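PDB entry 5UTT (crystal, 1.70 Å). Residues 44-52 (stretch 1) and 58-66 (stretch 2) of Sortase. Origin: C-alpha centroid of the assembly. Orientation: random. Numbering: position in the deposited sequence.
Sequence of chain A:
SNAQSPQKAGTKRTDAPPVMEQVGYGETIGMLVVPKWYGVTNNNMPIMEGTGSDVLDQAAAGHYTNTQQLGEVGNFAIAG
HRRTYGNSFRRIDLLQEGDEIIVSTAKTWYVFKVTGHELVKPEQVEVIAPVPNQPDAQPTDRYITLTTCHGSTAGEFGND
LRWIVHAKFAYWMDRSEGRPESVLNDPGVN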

ATOM      1  N   ASN A  44       4.471  10.333   3.974  1.00 14.25           N
ATOM      2  CA  ASN A  44       3.594  10.119   5.105  1.00 14.99           C
ATOM      3  C   ASN A  44       2.162  10.143   4.641  1.00 14.54           C
ATOM      4  O   ASN A  44       1.303  10.789   5.219  1.00 15.67           O
ATOM      5  CB  ASN A  44       3.871  11.114   6.241  1.00 15.94           C
ATOM      6  CG  ASN A  44       3.563  12.544   5.878  1.00 16.67           C
ATOM      7  OD1 ASN A  44       3.510  12.923   4.721  1.00 17.90           O
ATOM      8  ND2 ASN A  44       3.306  13.348   6.901  1.00 17.84           N
ATOM      9  N   MET A  45       1.940   9.368   3.584  1.00 13.61           N
ATOM     10  CA  MET A  45       0.729   9.435   2.842  1.00 13.26           C
ATOM     11  C   MET A  45      -0.402   8.801   3.587  1.00 12.33           C
ATOM     12  O   MET A  45      -0.315   7.592   3.952  1.00 11.61           O
ATOM     13  CB  MET A  45       0.970   8.743   1.498  1.00 13.46           C
ATOM     14  CG  MET A  45      -0.152   8.878   0.505  1.00 14.31           C
ATOM     15  SD  MET A  45       0.352   8.256  -1.109  1.00 15.65           S
ATOM     16  CE  MET A  45      -1.020   8.716  -2.182  1.00 15.71           C
ATOM     17  N   PRO A  46      -1.477   9.534   3.847  1.00 11.63           N
ATOM     18  CA  PRO A  46      -2.623   8.887   4.542  1.00 11.71           C
ATOM     19  C   PRO A  46      -3.256   7.838   3.646  1.00 11.67           C
ATOM     20  O   PRO A  46      -3.254   7.985   2.418  1.00 11.13           O
ATOM     21  CB  PRO A  46      -3.616  10.039   4.784  1.00 12.23           C
ATOM     22  CG  PRO A  46      -2.877  11.258   4.391  1.00 12.35           C
ATOM     23  CD  PRO A  46      -1.809  10.913   3.453  1.00 12.12           C
ATOM     24  N   ILE A  47      -3.718   6.745   4.273  1.00 11.34           N
ATOM     25  CA  ILE A  47      -4.538   5.767   3.641  1.00 11.31           C
ATOM     26  C   ILE A  47      -5.968   5.865   4.140  1.00 11.74           C
ATOM     27  O   ILE A  47      -6.227   5.754   5.354  1.00 12.16           O
ATOM     28  CB  ILE A  47      -4.026   4.330   3.923  1.00 11.12           C
ATOM     29  CG1 ILE A  47      -2.540   4.193   3.528  1.00 11.13           C
ATOM     30  CG2 ILE A  47      -4.867   3.353   3.121  1.00 10.78           C
ATOM     31  CD1 ILE A  47      -1.880   2.901   4.069  1.00 11.63           C
ATOM     32  N   MET A  48      -6.895   6.011   3.210  1.00 11.98           N
ATOM     33  CA  MET A  48      -8.333   6.139   3.548  1.00 12.35           C
ATOM     34  C   MET A  48      -9.179   5.087   2.872  1.00 12.07           C
ATOM     35  O   MET A  48      -8.806   4.583   1.811  1.00 11.82           O
ATOM     36  CB  MET A  48      -8.850   7.562   3.218  1.00 13.58           C
ATOM     37  CG  MET A  48      -8.226   8.617   4.062  1.00 14.99           C
ATOM     38  SD  MET A  48      -8.620  10.226   3.343  1.00 18.10           S
ATOM     39  CE  MET A  48      -7.444  11.252   4.192  1.00 18.04           C
ATOM     40  N   GLU A  49     -10.327   4.754   3.453  1.00 12.11           N
ATOM     41  CA  GLU A  49     -11.262   3.842   2.818  1.00 12.64           C
ATOM     42  C   GLU A  49     -11.850   4.443   1.547  1.00 12.43           C
ATOM     43  O   GLU A  49     -12.302   5.592   1.544  1.00 12.95           O
ATOM     44  CB  GLU A  49     -12.346   3.427   3.814  1.00 12.83           C
ATOM     45  CG  GLU A  49     -13.377   2.443   3.291  1.00 13.55           C
ATOM     46  CD  GLU A  49     -12.853   1.024   3.124  1.00 14.14           C
ATOM     47  OE1 GLU A  49     -11.641   0.768   3.362  1.00 14.65           O
ATOM     48  OE2 GLU A  49     -13.660   0.186   2.712  1.00 15.37           O
ATOM     49  N   GLY A  50     -11.842   3.692   0.455  1.00 12.42           N
ATOM     50  CA  GLY A  50     -12.485   4.155  -0.797  1.00 12.49           C
ATOM     51  C   GLY A  50     -11.538   4.721  -1.813  1.00 12.40           C
ATOM     52  O   GLY A  50     -10.413   5.178  -1.474  1.00 12.27           O
ATOM     53  N   THR A  51     -11.942   4.676  -3.078  1.00 12.46           N
ATOM     54  CA  THR A  51     -11.012   5.005  -4.166  1.00 13.09           C
ATOM     55  C   THR A  51     -11.545   6.070  -5.081  1.00 13.61           C
ATOM     56  O   THR A  51     -10.999   6.256  -6.155  1.00 14.46           O
ATOM     57  CB  THR A  51     -10.666   3.818  -5.050  1.00 13.10           C
ATOM     58  OG1 THR A  51     -11.872   3.252  -5.624  1.00 13.34           O
ATOM     59  CG2 THR A  51      -9.868   2.779  -4.226  1.00 12.73           C
ATOM     60  N   GLY A  52     -12.581   6.749  -4.646  1.00 14.12           N
ATOM     61  CA  GLY A  52     -13.041   7.932  -5.365  1.00 14.84           C
ATOM     62  C   GLY A  52     -12.021   9.050  -5.388  1.00 16.00           C
ATOM     63  O   GLY A  52     -11.092   9.109  -4.566  1.00 15.75           O
ATOM     64  N   GLN A  58      -6.970  14.148  -2.141  1.00 18.03           N
ATOM     65  CA  GLN A  58      -6.396  14.584  -0.872  1.00 18.37           C
ATOM     66  C   GLN A  58      -4.911  14.175  -0.723  1.00 17.10           C
ATOM     67  O   GLN A  58      -4.346  14.355   0.341  1.00 18.59           O
ATOM     68  CB  GLN A  58      -7.180  14.021   0.288  1.00 18.95           C
ATOM     69  CG  GLN A  58      -8.632  14.453   0.359  1.00 20.11           C
ATOM     70  CD  GLN A  58      -9.340  13.877   1.568  1.00 20.80           C
ATOM     71  OE1 GLN A  58      -8.961  14.149   2.712  1.00 22.04           O
ATOM     72  NE2 GLN A  58     -10.365  13.081   1.330  1.00 22.06           N
ATOM     73  N   ALA A  59      -4.324  13.603  -1.769  1.00 16.01           N
ATOM     74  CA  ALA A  59      -2.919  13.143  -1.787  1.00 15.26           C
ATOM     75  C   ALA A  59      -2.837  12.002  -0.791  1.00 14.67           C
ATOM     76  O   ALA A  59      -1.877  11.913  -0.011  1.00 14.96           O
ATOM     77  CB  ALA A  59      -1.956  14.234  -1.411  1.00 15.86           C
ATOM     78  N   ALA A  60      -3.912  11.226  -0.797  1.00 13.42           N
ATOM     79  CA  ALA A  60      -4.052  10.002   0.047  1.00 12.75           C
ATOM     80  C   ALA A  60      -4.210   8.774  -0.798  1.00 12.06           C
ATOM     81  O   ALA A  60      -4.696   8.815  -1.926  1.00 12.74           O
ATOM     82  CB  ALA A  60      -5.255  10.151   0.961  1.00 13.24           C
ATOM     83  N   ALA A  61      -3.785   7.631  -0.259  1.00 10.83           N
ATOM     84  CA  ALA A  61      -4.005   6.369  -0.878  1.00 10.35           C
ATOM     85  C   ALA A  61      -5.402   5.913  -0.499  1.00  9.84           C
ATOM     86  O   ALA A  61      -5.851   6.172   0.608  1.00 10.20           O
ATOM     87  CB  ALA A  61      -2.988   5.391  -0.385  1.00 10.33           C
ATOM     88  N   GLY A  62      -6.065   5.240  -1.416  1.00  9.30           N
ATOM     89  CA  GLY A  62      -7.413   4.714  -1.165  1.00  9.22           C
ATOM     90  C   GLY A  62      -7.553   3.188  -1.159  1.00  9.12           C
ATOM     91  O   GLY A  62      -7.134   2.512  -2.091  1.00  8.76           O
ATOM     92  N   HIS A  63      -8.205   2.653  -0.135  1.00  9.55           N
ATOM     93  CA  HIS A  63      -8.407   1.217  -0.065  1.00 10.00           C
ATOM     94  C   HIS A  63      -9.589   0.788  -0.928  1.00 10.22           C
ATOM     95  O   HIS A  63     -10.703   1.255  -0.751  1.00 10.39           O
ATOM     96  CB  HIS A  63      -8.651   0.806   1.368  1.00 10.33           C
ATOM     97  CG  HIS A  63      -8.901  -0.668   1.570  1.00 10.40           C
ATOM     98  ND1 HIS A  63      -9.959  -1.108   2.328  1.00 10.80           N
ATOM     99  CD2 HIS A  63      -8.241  -1.778   1.161  1.00 10.53           C
ATOM    100  CE1 HIS A  63      -9.952  -2.431   2.370  1.00 10.93           C
ATOM    101  NE2 HIS A  63      -8.905  -2.858   1.689  1.00 10.62           N
ATOM    102  N   TYR A  64      -9.323  -0.150  -1.843  1.00 10.86           N
ATOM    103  CA  TYR A  64     -10.383  -0.820  -2.594  1.00 11.78           C
ATOM    104  C   TYR A  64     -11.345  -1.499  -1.612  1.00 12.94           C
ATOM    105  O   TYR A  64     -10.946  -2.371  -0.814  1.00 12.93           O
ATOM    106  CB  TYR A  64      -9.791  -1.826  -3.589  1.00 11.71           C
ATOM    107  CG  TYR A  64      -9.038  -1.242  -4.794  1.00 11.60           C
ATOM    108  CD1 TYR A  64      -7.694  -0.876  -4.709  1.00 11.51           C
ATOM    109  CD2 TYR A  64      -9.678  -1.090  -6.006  1.00 11.86           C
ATOM    110  CE1 TYR A  64      -7.016  -0.372  -5.817  1.00 11.80           C
ATOM    111  CE2 TYR A  64      -9.026  -0.576  -7.119  1.00 12.00           C
ATOM    112  CZ  TYR A  64      -7.708  -0.213  -7.013  1.00 12.04           C
ATOM    113  OH  TYR A  64      -7.018   0.288  -8.104  1.00 12.86           O
ATOM    114  N   THR A  65     -12.604  -1.129  -1.644  1.00 13.71           N
ATOM    115  CA  THR A  65     -13.485  -1.437  -0.531  1.00 14.83           C
ATOM    116  C   THR A  65     -13.842  -2.907  -0.485  1.00 15.38           C
ATOM    117  O   THR A  65     -14.193  -3.402   0.564  1.00 16.03           O
ATOM    118  CB  THR A  65     -14.724  -0.529  -0.546  1.00 15.20           C
ATOM    119  OG1 THR A  65     -15.423  -0.750  -1.772  1.00 16.29           O
ATOM    120  CG2 THR A  65     -14.290   0.959  -0.411  1.00 15.63           C
ATOM    121  N   ASN A  66     -13.704  -3.615  -1.606  1.00 16.87           N
ATOM    122  CA  ASN A  66     -14.052  -5.047  -1.640  1.00 18.51           C
ATOM    123  C   ASN A  66     -12.854  -5.966  -1.481  1.00 17.70           C
ATOM    124  O   ASN A  66     -12.980  -7.205  -1.598  1.00 19.65           O
ATOM    125  CB  ASN A  66     -14.880  -5.372  -2.906  1.00 19.72           C
ATOM    126  CG  ASN A  66     -16.303  -4.794  -2.839  1.00 21.47           C
ATOM    127  OD1 ASN A  66     -16.849  -4.559  -1.761  1.00 21.29           O
ATOM    128  ND2 ASN A  66     -16.900  -4.549  -4.000  1.00 23.53           N
TER
HETATM  129  O   HOH W   1     -13.312  -2.242   3.027  1.00 15.03           O

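The carboxylate of E49 reaches across to its strand partner, H63, and takes a hydrogen bond from the imidazole: H63 ND1 to E49 OE1 is 2.7 Å, nearly straight at 168°, with the oxygen at the ring edge near its plane. Both side chains lie on the same face of a parallel pair, and both are buried. With chi1 t and chi2 p, the E49 chain bends so that its end comes nearer to stretch 2. Its other oxygen is also satisfied, since a water donates to E49 OE2 (2.5 Å) and to T65 O (2.9 Å).

The backbones of the same strands form a short parallel ladder. A61 N donates to P46 O (2.8 Å), M48 N to A61 O (2.8 Å), H63 N to M48 O (2.8 Å) and G50 N to H63 O (2.9 Å). Proline lacks an amide hydrogen, but P46 takes part in the ladder through its carbonyl, while its CB packs 4.2 Å from A60 CB. The small A61 shares the E49–H63 face and packs its CB 4.1 Å from I47 CG1, while the extended M45 brings CE to 4.3 Å from A61 CB. M48 points to the other face, its long flexible chain carrying CE to 4.1 Å from A60 CB and 3.6 Å from Q58 OE1.

Two glycines occupy places where a side chain would not fit. G62 CA lies 3.1 Å from G50 O, and a CB on G62 would clash with that oxygen and crowd T51 CA. G50, at phi/psi 100/155, would jam a CB against the preceding carbonyl. G50 O is left buried with no polar partner anywhere in the model. Beyond it, T51 sets its methyl over one face of the Y64 ring, CG2 being 4.2 Å from the ring centroid, a CH-pi contact well suited to threonine's branched side chain. Altogether the two stretches bury 688 Å², counting both sides.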